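Local structure of TRAP dicarboxylate transporter, DctP subunit (Anaerococcus prevoti, 4N91) at residues A[123-128]-A[239-244]; A[107-112]-A[132-137]; A[219-224]-A[285-290]; A[199-204]-A[208-213]; A[58-63]-A[259-264]. The protein is a solute-binding protein of the TRAP transporter family that binds D-glucuronate in both its alpha and beta forms. All blocks are in the same frame, centred on the assembly; numbering follows the deposited sequence.

Contact 1 (A[123-128]-A[239-244]); sequences HVMDDP and MVPDIV. With BDP (beta-D-glucopyranuronic acid), chain C.
Met125 and Pro241 mark the closest approach of the two backbones, 8.2 Å from CA to CA, where the last turn of helix 118-125 passes the residue leading into strand 242-247. No hydrogen bond joins the segments; side chains bridge the gap. Met125, a selenomethionine, leans toward the strand on a chain bent at chi2 and chi3 (-51° and -58°), a shape that brings its methyl against the proline. Met125 CE lies 3.7 Å from CG of Pro241, and the two side chains run nearly perpendicular. The methyl also reaches Ile243, Met125 CE lying 4.3 Å from Ile243 CD1. Asp242, set between Pro241 and Ile243, points its CB away from the helix, and its carboxylate meets the bound sugar: its OD1 stands 2.7 Å from O3 of beta-D-glucuronate and its OD2 2.8 Å from O2, so one carboxylate spans two neighbouring hydroxyls. Replacing Asp242 by an alanine is likely to leave both hydroxyls without their carboxylate mate and weaken the grip on that part of the sugar. Strand 242-247 runs antiparallel between strands 91-95 and 143-149 of the five-stranded sheet; Met125 also packs on Trp148 of the latter, while Ile243 rests on Leu99 of helix 96-99.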
# COMPACT_ATOMS: atom_id res chain seq x y z
N HIS A 123 11.09 -10.16 2.97
CA HIS A 123 11.19 -11.60 2.94
C HIS A 123 9.84 -12.25 3.18
O HIS A 123 9.53 -13.27 2.58
CB HIS A 123 12.21 -12.10 3.96
CG HIS A 123 13.62 -12.02 3.46
ND1 HIS A 123 14.42 -10.91 3.66
CD2 HIS A 123 14.35 -12.89 2.73
CE1 HIS A 123 15.60 -11.12 3.10
NE2 HIS A 123 15.58 -12.31 2.53
N VAL A 124 9.04 -11.65 4.06
CA VAL A 124 7.67 -12.10 4.27
C VAL A 124 6.85 -12.04 2.99
O VAL A 124 6.21 -13.02 2.62
CB VAL A 124 6.98 -11.32 5.42
CG1 VAL A 124 5.46 -11.54 5.40
CG2 VAL A 124 7.56 -11.77 6.76
N MSE A 125 6.89 -10.91 2.28
CA MSE A 125 6.06 -10.70 1.10
C MSE A 125 6.52 -11.58 -0.05
O MSE A 125 5.75 -11.85 -0.97
CB MSE A 125 6.09 -9.22 0.69
CG MSE A 125 5.54 -8.26 1.73
SE MSE A 125 3.77 -8.76 2.42
CE MSE A 125 2.75 -8.78 0.72
N ASP A 126 7.78 -12.02 -0.00
CA ASP A 126 8.35 -12.88 -1.04
C ASP A 126 8.19 -14.37 -0.69
O ASP A 126 8.62 -15.22 -1.45
CB ASP A 126 9.83 -12.57 -1.25
CG ASP A 126 10.06 -11.31 -2.05
OD1 ASP A 126 9.15 -10.88 -2.79
OD2 ASP A 126 11.17 -10.75 -1.96
N ASP A 127 7.60 -14.67 0.46
CA ASP A 127 7.41 -16.07 0.87
C ASP A 127 6.04 -16.57 0.42
O ASP A 127 5.02 -16.19 0.97
CB ASP A 127 7.55 -16.19 2.39
CG ASP A 127 7.55 -17.65 2.88
OD1 ASP A 127 7.03 -18.54 2.17
OD2 ASP A 127 8.04 -17.90 3.99
N PRO A 128 6.01 -17.44 -0.59
CA PRO A 128 4.73 -17.89 -1.14
C PRO A 128 3.87 -18.62 -0.11
O PRO A 128 2.66 -18.63 -0.23
CB PRO A 128 5.14 -18.86 -2.26
CG PRO A 128 6.59 -18.68 -2.45
CD PRO A 128 7.15 -18.17 -1.17
N MSE A 239 4.02 -0.92 7.66
CA MSE A 239 4.62 -1.18 6.36
C MSE A 239 3.55 -1.91 5.57
O MSE A 239 3.34 -3.11 5.75
CB MSE A 239 5.90 -2.00 6.45
CG MSE A 239 6.90 -1.36 7.33
SE MSE A 239 8.56 -2.36 7.33
CE MSE A 239 9.45 -1.36 5.86
N VAL A 240 2.85 -1.16 4.72
CA VAL A 240 1.63 -1.68 4.10
C VAL A 240 1.90 -1.96 2.64
O VAL A 240 2.16 -1.04 1.85
CB VAL A 240 0.44 -0.69 4.22
CG1 VAL A 240 -0.82 -1.31 3.63
CG2 VAL A 240 0.21 -0.30 5.69
N PRO A 241 1.87 -3.24 2.25
CA PRO A 241 2.18 -3.48 0.84
C PRO A 241 1.08 -2.99 -0.08
O PRO A 241 -0.10 -3.04 0.28
CB PRO A 241 2.30 -5.01 0.76
CG PRO A 241 1.42 -5.52 1.90
CD PRO A 241 1.57 -4.47 3.00
N ASP A 242 1.46 -2.54 -1.26
CA ASP A 242 0.53 -2.40 -2.36
C ASP A 242 0.40 -3.78 -3.02
O ASP A 242 1.39 -4.53 -3.15
CB ASP A 242 1.01 -1.35 -3.37
CG ASP A 242 0.83 0.07 -2.89
OD1 ASP A 242 -0.10 0.34 -2.08
OD2 ASP A 242 1.60 0.94 -3.36
N ILE A 243 -0.82 -4.13 -3.40
CA ILE A 243 -1.09 -5.44 -3.96
C ILE A 243 -1.57 -5.29 -5.40
O ILE A 243 -2.45 -4.46 -5.69
CB ILE A 243 -2.19 -6.17 -3.16
CG1 ILE A 243 -1.84 -6.19 -1.67
CG2 ILE A 243 -2.39 -7.58 -3.70
CD1 ILE A 243 -0.59 -6.98 -1.30
N VAL A 244 -0.99 -6.06 -6.30
CA VAL A 244 -1.49 -6.12 -7.67
C VAL A 244 -2.54 -7.21 -7.72
O VAL A 244 -2.25 -8.37 -7.42
CB VAL A 244 -0.36 -6.44 -8.64
CG1 VAL A 244 -0.84 -6.38 -10.06
CG2 VAL A 244 0.81 -5.47 -8.41
C1 BDP C . 0.45 4.98 -0.95
C2 BDP C . 0.11 3.69 -1.53
C3 BDP C . -1.16 3.79 -2.32
C4 BDP C . -2.24 4.23 -1.50
C5 BDP C . -1.88 5.51 -0.86
C6 BDP C . -2.95 5.97 0.17
O2 BDP C . 1.17 3.54 -2.56
O3 BDP C . -1.47 2.50 -2.93
O4 BDP C . -3.41 4.33 -2.14
O5 BDP C . -0.63 5.38 -0.10
O6A BDP C . -4.11 6.08 -0.28
O1 BDP C . 1.51 4.74 0.01
O6B BDP C . -2.58 6.41 1.28

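Contact 2 (A[107-112]-A[132-137])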
# COMPACT_ATOMS: atom_id res chain seq x y z
N GLU A 107 -6.19 -8.38 6.67
CA GLU A 107 -5.88 -7.63 7.89
C GLU A 107 -4.48 -7.87 8.38
O GLU A 107 -3.93 -7.02 9.06
CB GLU A 107 -6.79 -8.10 9.03
CG GLU A 107 -8.14 -7.51 9.03
CD GLU A 107 -9.05 -8.16 10.04
OE1 GLU A 107 -8.81 -9.34 10.49
OE2 GLU A 107 -10.05 -7.50 10.36
N ILE A 108 -3.95 -9.06 8.13
CA ILE A 108 -2.64 -9.43 8.68
C ILE A 108 -1.55 -8.38 8.40
O ILE A 108 -0.80 -7.99 9.31
CB ILE A 108 -2.20 -10.85 8.21
CG1 ILE A 108 -0.87 -11.26 8.84
CG2 ILE A 108 -2.09 -10.95 6.69
CD1 ILE A 108 -0.93 -11.43 10.30
N PHE A 109 -1.47 -7.91 7.16
CA PHE A 109 -0.40 -6.97 6.80
C PHE A 109 -0.73 -5.51 7.14
O PHE A 109 0.08 -4.62 6.88
CB PHE A 109 -0.03 -7.06 5.32
CG PHE A 109 0.35 -8.44 4.88
CD1 PHE A 109 1.28 -9.19 5.58
CD2 PHE A 109 -0.21 -8.99 3.74
CE1 PHE A 109 1.62 -10.45 5.15
CE2 PHE A 109 0.13 -10.26 3.32
CZ PHE A 109 1.02 -10.99 4.03
N ASN A 110 -1.90 -5.27 7.71
CA ASN A 110 -2.28 -3.92 8.19
C ASN A 110 -2.00 -3.70 9.67
O ASN A 110 -2.22 -2.61 10.19
CB ASN A 110 -3.75 -3.66 7.90
CG ASN A 110 -4.04 -3.63 6.42
OD1 ASN A 110 -3.16 -3.29 5.63
ND2 ASN A 110 -5.25 -4.04 6.03
N LEU A 111 -1.48 -4.72 10.35
CA LEU A 111 -1.18 -4.59 11.77
C LEU A 111 -0.04 -3.59 11.99
O LEU A 111 0.97 -3.67 11.31
CB LEU A 111 -0.79 -5.94 12.37
CG LEU A 111 -1.89 -7.01 12.38
CD1 LEU A 111 -1.35 -8.35 12.89
CD2 LEU A 111 -3.05 -6.52 13.22
N PRO A 112 -0.20 -2.67 12.93
CA PRO A 112 0.89 -1.74 13.26
C PRO A 112 2.07 -2.43 13.93
O PRO A 112 1.88 -3.40 14.70
CB PRO A 112 0.24 -0.76 14.25
CG PRO A 112 -1.22 -1.01 14.16
CD PRO A 112 -1.40 -2.41 13.74
N LYS A 132 0.52 -16.57 -0.60
CA LYS A 132 -0.43 -17.20 -1.52
C LYS A 132 -1.83 -17.43 -0.95
O LYS A 132 -2.81 -17.14 -1.62
CB LYS A 132 0.15 -18.47 -2.15
CG LYS A 132 0.47 -18.25 -3.62
CD LYS A 132 1.70 -19.00 -4.14
CE LYS A 132 1.89 -18.68 -5.64
NZ LYS A 132 3.08 -19.30 -6.27
N PRO A 133 -1.93 -17.92 0.30
CA PRO A 133 -3.27 -18.10 0.89
C PRO A 133 -4.02 -16.78 1.05
O PRO A 133 -5.24 -16.75 0.93
CB PRO A 133 -2.97 -18.70 2.26
CG PRO A 133 -1.66 -19.32 2.11
CD PRO A 133 -0.88 -18.51 1.14
N ILE A 134 -3.27 -15.71 1.30
CA ILE A 134 -3.87 -14.39 1.44
C ILE A 134 -4.32 -13.89 0.07
O ILE A 134 -5.47 -13.47 -0.11
CB ILE A 134 -2.88 -13.40 2.07
CG1 ILE A 134 -2.31 -13.96 3.37
CG2 ILE A 134 -3.54 -12.05 2.33
CD1 ILE A 134 -3.32 -14.16 4.45
N PHE A 135 -3.41 -13.95 -0.90
CA PHE A 135 -3.67 -13.46 -2.25
C PHE A 135 -4.85 -14.18 -2.92
O PHE A 135 -5.55 -13.61 -3.76
CB PHE A 135 -2.43 -13.62 -3.13
CG PHE A 135 -1.31 -12.64 -2.84
CD1 PHE A 135 -1.37 -11.76 -1.77
CD2 PHE A 135 -0.20 -12.60 -3.66
CE1 PHE A 135 -0.34 -10.87 -1.54
CE2 PHE A 135 0.83 -11.72 -3.42
CZ PHE A 135 0.76 -10.86 -2.38
N GLU A 136 -5.08 -15.43 -2.55
CA GLU A 136 -6.15 -16.25 -3.14
C GLU A 136 -7.46 -16.18 -2.38
O GLU A 136 -8.45 -16.78 -2.78
CB GLU A 136 -5.69 -17.71 -3.23
CG GLU A 136 -4.52 -17.90 -4.17
CD GLU A 136 -3.94 -19.30 -4.14
OE1 GLU A 136 -4.52 -20.19 -3.49
OE2 GLU A 136 -2.88 -19.49 -4.78
N SER A 137 -7.48 -15.44 -1.28
CA SER A 137 -8.62 -15.45 -0.36
C SER A 137 -9.90 -14.88 -0.97
O SER A 137 -11.00 -15.23 -0.54
CB SER A 137 -8.25 -14.68 0.91
OG SER A 137 -8.12 -13.30 0.65
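Ile108 meets Ile134 methyl to methyl, CG2 to CD1 at 4.1 Å, where a loop turn comes up against helix 128-135. The turn starts at Glu107, whose O accepts a bond from Asn110 N and whose carboxylate reaches Asn318. In Ile108, CG1 stands anti to the backbone N (chi1 -177°) and carries the longer branch away from Ile134, so that the shorter branch, CG2, does the touching. The side chain of Ile134 lies athwart it. On the backbone side, Ile134 O accepts two bonds from Ser137, from N at 3.0 Å and from OG at 2.8 Å, the hydroxyl lying in the carbonyl plane. The CG2 methyl of Ile108 has a second neighbour: it sits over the centre of the Phe109 ring, 3.8 Å above the plane. Phe109 comes next, and its CE2 lies 4.2 Å from CG2 of Ile134, which approaches the ring obliquely. Ile134 thus uses both branches, CD1 for the isoleucine and CG2 for the phenylalanine. Further along, the buried amide of Asn110 is held at both ends, by Asn96 and by Glu100, and Pro112 meets helix 301-317. This is apolar core packing that joins the loop after helix 96-99 to helix 128-135: Phe324 of helix 322-334 touches both isoleucines, and Val124 and Met125 of helix 118-125 pack on Phe109.

Contact 3 (A[219-224]-A[285-290]); sequences SLTDNG and KEKASE
Apolar packing carries the contact between Thr221 and the helix bearing Lys287 and Ala288, and it is tight at the backbone level, with the CA atoms of Thr221 and Ala288 only 6.1 Å apart. The methyl of Thr221 does most of the touching. Its chi1 of 55° sets OG1 between the backbone N and the carbonyl carbon and puts CG2 anti to the carbonyl carbon, against helix 256-290, so that Thr221 CG2 lies 3.6 Å from CG of Lys287 and 3.6 Å from the backbone N of Ala288. Lysine and threonine run antiparallel alongside one another, and the aliphatic start of the lysine, bent at chi2, is the part that meets the methyl. Deeper in, CD1 of Leu220 approaches CB of Ala288 at 4.0 Å; the small alanine lets both Leu220 and Thr221 come close to the helix.

No hydrogen bond crosses between the segments. Gly224, with a positive phi of 76°, is the first residue to leave helical angles after the weakly bonded helix 218-221, and makes a weak bond from its N to Thr221 O. Asp222 OD2 is hydrogen-bonded to Ser40.

Behind the contact, Leu220 packs on Tyr157 and Tyr232, and Ala288 on Phe295. The side chain of Leu220 is about 7 Å from that of the sugar-binding Asn215. Segment 285-290 is the C-terminal end of helix 256-290, the long helix that, as in other TRAP solute-binding proteins, spans both lobes of the fold.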
# COMPACT_ATOMS: atom_id res chain seq x y z
N SER A 219 4.44 10.72 -0.83
CA SER A 219 3.23 11.54 -0.72
C SER A 219 3.58 13.01 -0.64
O SER A 219 2.81 13.85 -1.08
CB SER A 219 2.42 11.18 0.53
OG SER A 219 1.68 9.98 0.31
N LEU A 220 4.69 13.33 0.01
CA LEU A 220 5.05 14.72 0.24
C LEU A 220 5.39 15.43 -1.07
O LEU A 220 5.13 16.61 -1.22
CB LEU A 220 6.27 14.83 1.15
CG LEU A 220 6.12 14.28 2.56
CD1 LEU A 220 7.45 14.25 3.29
CD2 LEU A 220 5.11 15.12 3.32
N THR A 221 6.01 14.69 -1.98
CA THR A 221 6.63 15.28 -3.15
C THR A 221 5.80 14.97 -4.39
O THR A 221 5.25 15.89 -5.01
CB THR A 221 8.10 14.81 -3.29
OG1 THR A 221 8.14 13.37 -3.30
CG2 THR A 221 8.94 15.35 -2.14
N ASP A 222 5.63 13.69 -4.69
CA ASP A 222 4.91 13.29 -5.88
C ASP A 222 3.46 13.76 -5.85
O ASP A 222 2.87 14.13 -6.88
CB ASP A 222 4.98 11.77 -6.04
CG ASP A 222 4.95 11.34 -7.49
OD1 ASP A 222 5.59 12.02 -8.33
OD2 ASP A 222 4.27 10.34 -7.79
N ASN A 223 2.87 13.77 -4.65
CA ASN A 223 1.47 14.15 -4.49
C ASN A 223 1.30 15.52 -3.85
O ASN A 223 0.19 15.97 -3.64
CB ASN A 223 0.72 13.09 -3.70
CG ASN A 223 0.97 11.70 -4.25
OD1 ASN A 223 1.89 11.00 -3.81
ND2 ASN A 223 0.24 11.35 -5.30
N GLY A 224 2.43 16.18 -3.58
CA GLY A 224 2.43 17.56 -3.14
C GLY A 224 2.04 17.83 -1.69
O GLY A 224 1.86 18.98 -1.31
N LYS A 285 13.01 12.11 -0.32
CA LYS A 285 13.48 12.67 0.95
C LYS A 285 14.23 13.97 0.69
O LYS A 285 14.07 14.94 1.43
CB LYS A 285 14.38 11.70 1.69
CG LYS A 285 13.69 10.45 2.21
CD LYS A 285 14.71 9.56 2.89
CE LYS A 285 14.27 8.13 2.94
NZ LYS A 285 15.35 7.29 3.52
N GLU A 286 15.05 14.00 -0.36
CA GLU A 286 15.85 15.18 -0.67
C GLU A 286 14.97 16.34 -1.13
O GLU A 286 15.12 17.49 -0.68
CB GLU A 286 16.90 14.83 -1.72
CG GLU A 286 17.52 16.04 -2.44
CD GLU A 286 18.32 16.93 -1.51
OE1 GLU A 286 18.62 16.48 -0.38
OE2 GLU A 286 18.64 18.07 -1.90
N LYS A 287 14.03 16.05 -2.02
CA LYS A 287 13.13 17.06 -2.54
C LYS A 287 12.24 17.62 -1.41
O LYS A 287 12.01 18.83 -1.34
CB LYS A 287 12.30 16.48 -3.68
CG LYS A 287 11.15 17.35 -4.16
CD LYS A 287 11.60 18.45 -5.12
CE LYS A 287 10.44 19.40 -5.44
NZ LYS A 287 9.14 18.69 -5.66
N ALA A 288 11.78 16.75 -0.51
CA ALA A 288 11.00 17.21 0.65
C ALA A 288 11.82 18.19 1.50
O ALA A 288 11.33 19.25 1.91
CB ALA A 288 10.55 16.02 1.49
N SER A 289 13.07 17.85 1.76
CA SER A 289 13.94 18.76 2.49
C SER A 289 14.01 20.12 1.78
O SER A 289 13.89 21.17 2.41
CB SER A 289 15.33 18.17 2.63
OG SER A 289 15.31 17.10 3.56
N GLU A 290 14.17 20.09 0.47
CA GLU A 290 14.30 21.32 -0.30
C GLU A 290 13.01 22.13 -0.27
O GLU A 290 13.06 23.36 -0.35
CB GLU A 290 14.70 21.01 -1.74
CG GLU A 290 16.07 20.39 -1.87
CD GLU A 290 16.39 19.98 -3.31
OE1 GLU A 290 15.46 19.92 -4.14
OE2 GLU A 290 17.57 19.73 -3.61

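Contact 4 (A[199-204]-A[208-213])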
# COMPACT_ATOMS: atom_id res chain seq x y z
N GLY A 199 -6.35 10.61 -3.88
CA GLY A 199 -6.46 11.81 -4.68
C GLY A 199 -7.12 13.02 -4.06
O GLY A 199 -6.97 14.14 -4.57
N GLU A 200 -7.87 12.80 -2.97
CA GLU A 200 -8.53 13.87 -2.26
C GLU A 200 -7.68 14.58 -1.20
O GLU A 200 -8.05 15.66 -0.71
CB GLU A 200 -9.76 13.27 -1.62
CG GLU A 200 -10.69 12.72 -2.73
CD GLU A 200 -11.49 11.49 -2.38
OE1 GLU A 200 -12.09 11.48 -1.30
OE2 GLU A 200 -11.57 10.55 -3.22
N VAL A 201 -6.57 13.96 -0.84
CA VAL A 201 -5.85 14.37 0.36
C VAL A 201 -5.21 15.75 0.22
O VAL A 201 -5.28 16.55 1.14
CB VAL A 201 -4.80 13.31 0.75
CG1 VAL A 201 -4.00 13.76 1.96
CG2 VAL A 201 -5.45 11.96 0.98
N TYR A 202 -4.60 16.05 -0.94
CA TYR A 202 -3.94 17.35 -1.11
C TYR A 202 -4.90 18.52 -0.84
O TYR A 202 -4.61 19.42 -0.07
CB TYR A 202 -3.36 17.43 -2.51
CG TYR A 202 -2.77 18.76 -2.82
CD1 TYR A 202 -1.50 19.09 -2.40
CD2 TYR A 202 -3.50 19.70 -3.54
CE1 TYR A 202 -0.94 20.34 -2.71
CE2 TYR A 202 -2.97 20.95 -3.83
CZ TYR A 202 -1.69 21.25 -3.41
OH TYR A 202 -1.14 22.48 -3.71
N THR A 203 -6.05 18.51 -1.50
CA THR A 203 -7.02 19.57 -1.32
C THR A 203 -7.65 19.57 0.08
O THR A 203 -7.97 20.64 0.60
CB THR A 203 -8.13 19.52 -2.40
OG1 THR A 203 -8.76 18.27 -2.37
CG2 THR A 203 -7.56 19.73 -3.79
N ALA A 204 -7.78 18.40 0.70
CA ALA A 204 -8.31 18.32 2.04
C ALA A 204 -7.32 18.98 3.02
O ALA A 204 -7.73 19.66 3.94
CB ALA A 204 -8.60 16.91 2.42
N GLY A 208 -7.97 22.71 5.04
CA GLY A 208 -8.02 22.59 6.48
C GLY A 208 -9.08 21.63 6.98
O GLY A 208 -9.34 21.57 8.17
N ILE A 209 -9.65 20.84 6.08
CA ILE A 209 -10.62 19.80 6.44
C ILE A 209 -9.96 18.71 7.29
O ILE A 209 -10.61 18.11 8.14
CB ILE A 209 -11.23 19.24 5.15
CG1 ILE A 209 -12.34 20.19 4.69
CG2 ILE A 209 -11.73 17.86 5.32
CD1 ILE A 209 -12.81 19.89 3.29
N ILE A 210 -8.68 18.47 7.04
CA ILE A 210 -7.87 17.58 7.86
C ILE A 210 -6.62 18.33 8.31
O ILE A 210 -6.21 19.28 7.66
CB ILE A 210 -7.45 16.30 7.11
CG1 ILE A 210 -6.89 16.64 5.74
CG2 ILE A 210 -8.63 15.36 7.02
CD1 ILE A 210 -6.36 15.46 4.96
N ASP A 211 -6.04 17.86 9.41
CA ASP A 211 -4.86 18.45 10.02
C ASP A 211 -3.55 17.78 9.62
O ASP A 211 -2.47 18.29 9.91
CB ASP A 211 -5.02 18.37 11.54
CG ASP A 211 -6.23 19.15 12.02
OD1 ASP A 211 -6.27 20.38 11.77
OD2 ASP A 211 -7.13 18.53 12.60
N GLY A 212 -3.66 16.64 8.94
CA GLY A 212 -2.51 15.84 8.62
C GLY A 212 -2.94 14.52 8.03
O GLY A 212 -4.12 14.27 7.78
N ALA A 213 -1.96 13.66 7.79
CA ALA A 213 -2.20 12.38 7.17
C ALA A 213 -1.03 11.47 7.56
O ALA A 213 -0.23 11.81 8.45
CB ALA A 213 -2.32 12.53 5.64
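Ile210 turns its longer branch back under the helix that precedes it, and its side chain stands roughly square to that of Val201. With chi1 at 48°, CG1 is placed between the backbone N and the carbonyl carbon, which brings Ile210 CD1 to within 3.7 Å of Ala204 CB and 4.2 Å of Val201 CG1. The same Val201 methyl, CG1, also meets CB of Ala213, again at 4.2 Å, so Val201 packs on the start of strand 212-215. Exchanging Ile210 for an alanine would probably open a gap beneath Ala204 and Val201 and leave the latter's methyl with less to pack on. The chain reverses between these side chains through a Schellman motif: Gly208, at a phi of 81°, is the first residue to leave the helix. Ala204 O then accepts two weak backbone bonds, from Ile209 N at 3.1 Å and from Ile210 N at 3.5 Å. Ile209 meanwhile lies along the outer side, its CB 3.7 Å from Ala204 O. One turn earlier, Thr203 OG1 bonds to Glu200 O from above the carbonyl plane, 42° out of it. Val201, Ile210 and Ala213 all touch the side chain of Arg175, a glucuronate-binding residue, and Gly212 is hydrogen-bonded to its backbone.

Contact 5 (A[58-63]-A[259-264]); sequences DKLGDK and RKVFDE
Apolar contacts centre on Val261, which is met by Lys59 and Leu60 where the end of helix 44-60 meets helix 256-290. Leu60 and Val261 meet end to end, with CD2 of the leucine 3.8 Å from CB of the valine. Lys59 runs alongside with its aliphatic chain: its CE lies 3.5 Å from CG2 of Val261, while its CB stands 4.0 Å from CG1 of the valine.

Charge pairing follows from that path. Bends at chi2 and chi3 (-117° and -59°) swing the end of Lys59 across toward Glu264, and Lys59 NZ comes 3.3 Å from Glu264 OE1, a weak hydrogen bond within a salt bridge. The same oxygen has a stronger partner in Tyr55 OH, which is likely to help hold the carboxylate there. Within the long helix, Arg259 and Asp263 form a firmer pair one turn apart: Arg259 NE meets Asp263 OD1 on its syn side at 2.9 Å, with the oxygen close to the guanidinium plane.

No backbone hydrogen bond crosses between the segments; Lys63 N closes a turn onto Leu60 O. Phe262, on the inner side, makes edge-to-face contacts with Trp250 and Tyr64. This is helix-to-helix packing away from the sugar site, where helix 256-290, the long lobe-spanning helix of the TRAP solute-binding fold, meets the helix following strand 31-36.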
# COMPACT_ATOMS: atom_id res chain seq x y z
N ASP A 58 6.19 -7.84 -25.76
CA ASP A 58 7.33 -8.36 -26.50
C ASP A 58 7.15 -9.85 -26.80
O ASP A 58 7.59 -10.32 -27.85
CB ASP A 58 8.64 -8.15 -25.74
CG ASP A 58 9.17 -6.73 -25.86
OD1 ASP A 58 8.67 -5.96 -26.71
OD2 ASP A 58 10.11 -6.39 -25.11
N LYS A 59 6.52 -10.59 -25.90
CA LYS A 59 6.35 -12.03 -26.11
C LYS A 59 5.06 -12.36 -26.86
O LYS A 59 4.99 -13.35 -27.58
CB LYS A 59 6.38 -12.80 -24.79
CG LYS A 59 7.55 -12.46 -23.87
CD LYS A 59 8.48 -13.64 -23.62
CE LYS A 59 7.74 -14.81 -22.99
NZ LYS A 59 8.63 -15.90 -22.47
N LEU A 60 4.04 -11.52 -26.68
CA LEU A 60 2.68 -11.81 -27.10
C LEU A 60 1.97 -10.55 -27.62
O LEU A 60 0.75 -10.41 -27.48
CB LEU A 60 1.90 -12.29 -25.88
CG LEU A 60 1.69 -13.77 -25.57
CD1 LEU A 60 2.89 -14.62 -25.86
CD2 LEU A 60 1.30 -13.86 -24.11
N GLY A 61 2.71 -9.62 -28.22
CA GLY A 61 2.14 -8.33 -28.60
C GLY A 61 1.15 -8.38 -29.75
O GLY A 61 0.28 -7.51 -29.88
N ASP A 62 1.27 -9.39 -30.60
CA ASP A 62 0.30 -9.57 -31.68
C ASP A 62 -1.10 -9.83 -31.10
O ASP A 62 -2.10 -9.65 -31.80
CB ASP A 62 0.70 -10.73 -32.59
CG ASP A 62 1.89 -10.41 -33.47
OD1 ASP A 62 2.19 -9.22 -33.67
OD2 ASP A 62 2.53 -11.37 -33.97
N LYS A 63 -1.16 -10.25 -29.84
CA LYS A 63 -2.39 -10.77 -29.26
C LYS A 63 -3.00 -9.88 -28.18
O LYS A 63 -4.22 -9.82 -28.03
CB LYS A 63 -2.13 -12.15 -28.66
CG LYS A 63 -3.38 -12.89 -28.26
CD LYS A 63 -3.06 -14.34 -27.90
CE LYS A 63 -4.30 -15.11 -27.49
NZ LYS A 63 -3.96 -16.52 -27.12
N ARG A 259 -0.72 -17.48 -19.81
CA ARG A 259 -0.66 -17.34 -18.36
C ARG A 259 0.78 -17.34 -17.89
O ARG A 259 1.15 -16.60 -16.99
CB ARG A 259 -1.42 -18.48 -17.68
CG ARG A 259 -1.34 -18.46 -16.16
CD ARG A 259 -1.97 -17.19 -15.59
NE ARG A 259 -1.86 -17.12 -14.13
CZ ARG A 259 -2.66 -17.75 -13.28
NH1 ARG A 259 -3.67 -18.50 -13.73
NH2 ARG A 259 -2.48 -17.62 -11.98
N LYS A 260 1.61 -18.18 -18.49
CA LYS A 260 3.01 -18.24 -18.08
C LYS A 260 3.70 -16.90 -18.33
O LYS A 260 4.48 -16.42 -17.51
CB LYS A 260 3.73 -19.39 -18.78
CG LYS A 260 3.35 -20.72 -18.17
CD LYS A 260 3.80 -21.89 -19.01
CE LYS A 260 3.67 -23.18 -18.24
NZ LYS A 260 3.72 -24.35 -19.16
N VAL A 261 3.37 -16.27 -19.46
CA VAL A 261 3.97 -14.99 -19.80
C VAL A 261 3.46 -13.90 -18.86
O VAL A 261 4.25 -13.09 -18.36
CB VAL A 261 3.72 -14.60 -21.26
CG1 VAL A 261 4.17 -13.18 -21.52
CG2 VAL A 261 4.42 -15.61 -22.21
N PHE A 262 2.16 -13.86 -18.61
CA PHE A 262 1.66 -12.88 -17.65
C PHE A 262 2.28 -13.06 -16.27
O PHE A 262 2.61 -12.06 -15.62
CB PHE A 262 0.13 -12.91 -17.56
CG PHE A 262 -0.54 -12.10 -18.60
CD1 PHE A 262 -0.84 -10.78 -18.37
CD2 PHE A 262 -0.84 -12.64 -19.84
CE1 PHE A 262 -1.46 -10.03 -19.34
CE2 PHE A 262 -1.45 -11.89 -20.81
CZ PHE A 262 -1.74 -10.59 -20.57
N ASP A 263 2.45 -14.30 -15.84
CA ASP A 263 3.03 -14.56 -14.52
C ASP A 263 4.48 -14.04 -14.46
O ASP A 263 4.88 -13.43 -13.47
CB ASP A 263 2.97 -16.06 -14.18
CG ASP A 263 1.55 -16.55 -13.86
OD1 ASP A 263 0.63 -15.72 -13.77
OD2 ASP A 263 1.37 -17.77 -13.70
N GLU A 264 5.24 -14.28 -15.52
CA GLU A 264 6.61 -13.78 -15.61
C GLU A 264 6.58 -12.26 -15.58
O GLU A 264 7.41 -11.61 -14.92
CB GLU A 264 7.27 -14.28 -16.90
CG GLU A 264 7.59 -15.76 -16.93
CD GLU A 264 7.98 -16.27 -18.33
OE1 GLU A 264 7.55 -15.68 -19.35
OE2 GLU A 264 8.73 -17.28 -18.42

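In the fold
Contacts 1 and 2 form one continuous core: their centres are about 9 Å apart, and Pro241 CD touches Phe109 CB at 3.8 Å. Contacts 3 and 4 are likewise neighbours, about 16 Å between centres, with Gly224 O 3.4 Å from Tyr202 CE1. The sugar lies between these two groups. Contact 1 reaches it directly through Asp242, while on the opposite side of the chain's centre the side chain of Val201 in contact 4 comes to about 6 Å from it. Contact 5 stands apart from the pocket, yet shares helix 256-290 with contact 3, their centres about 36 Å apart, so that one helix extends from contact 5 to contact 3.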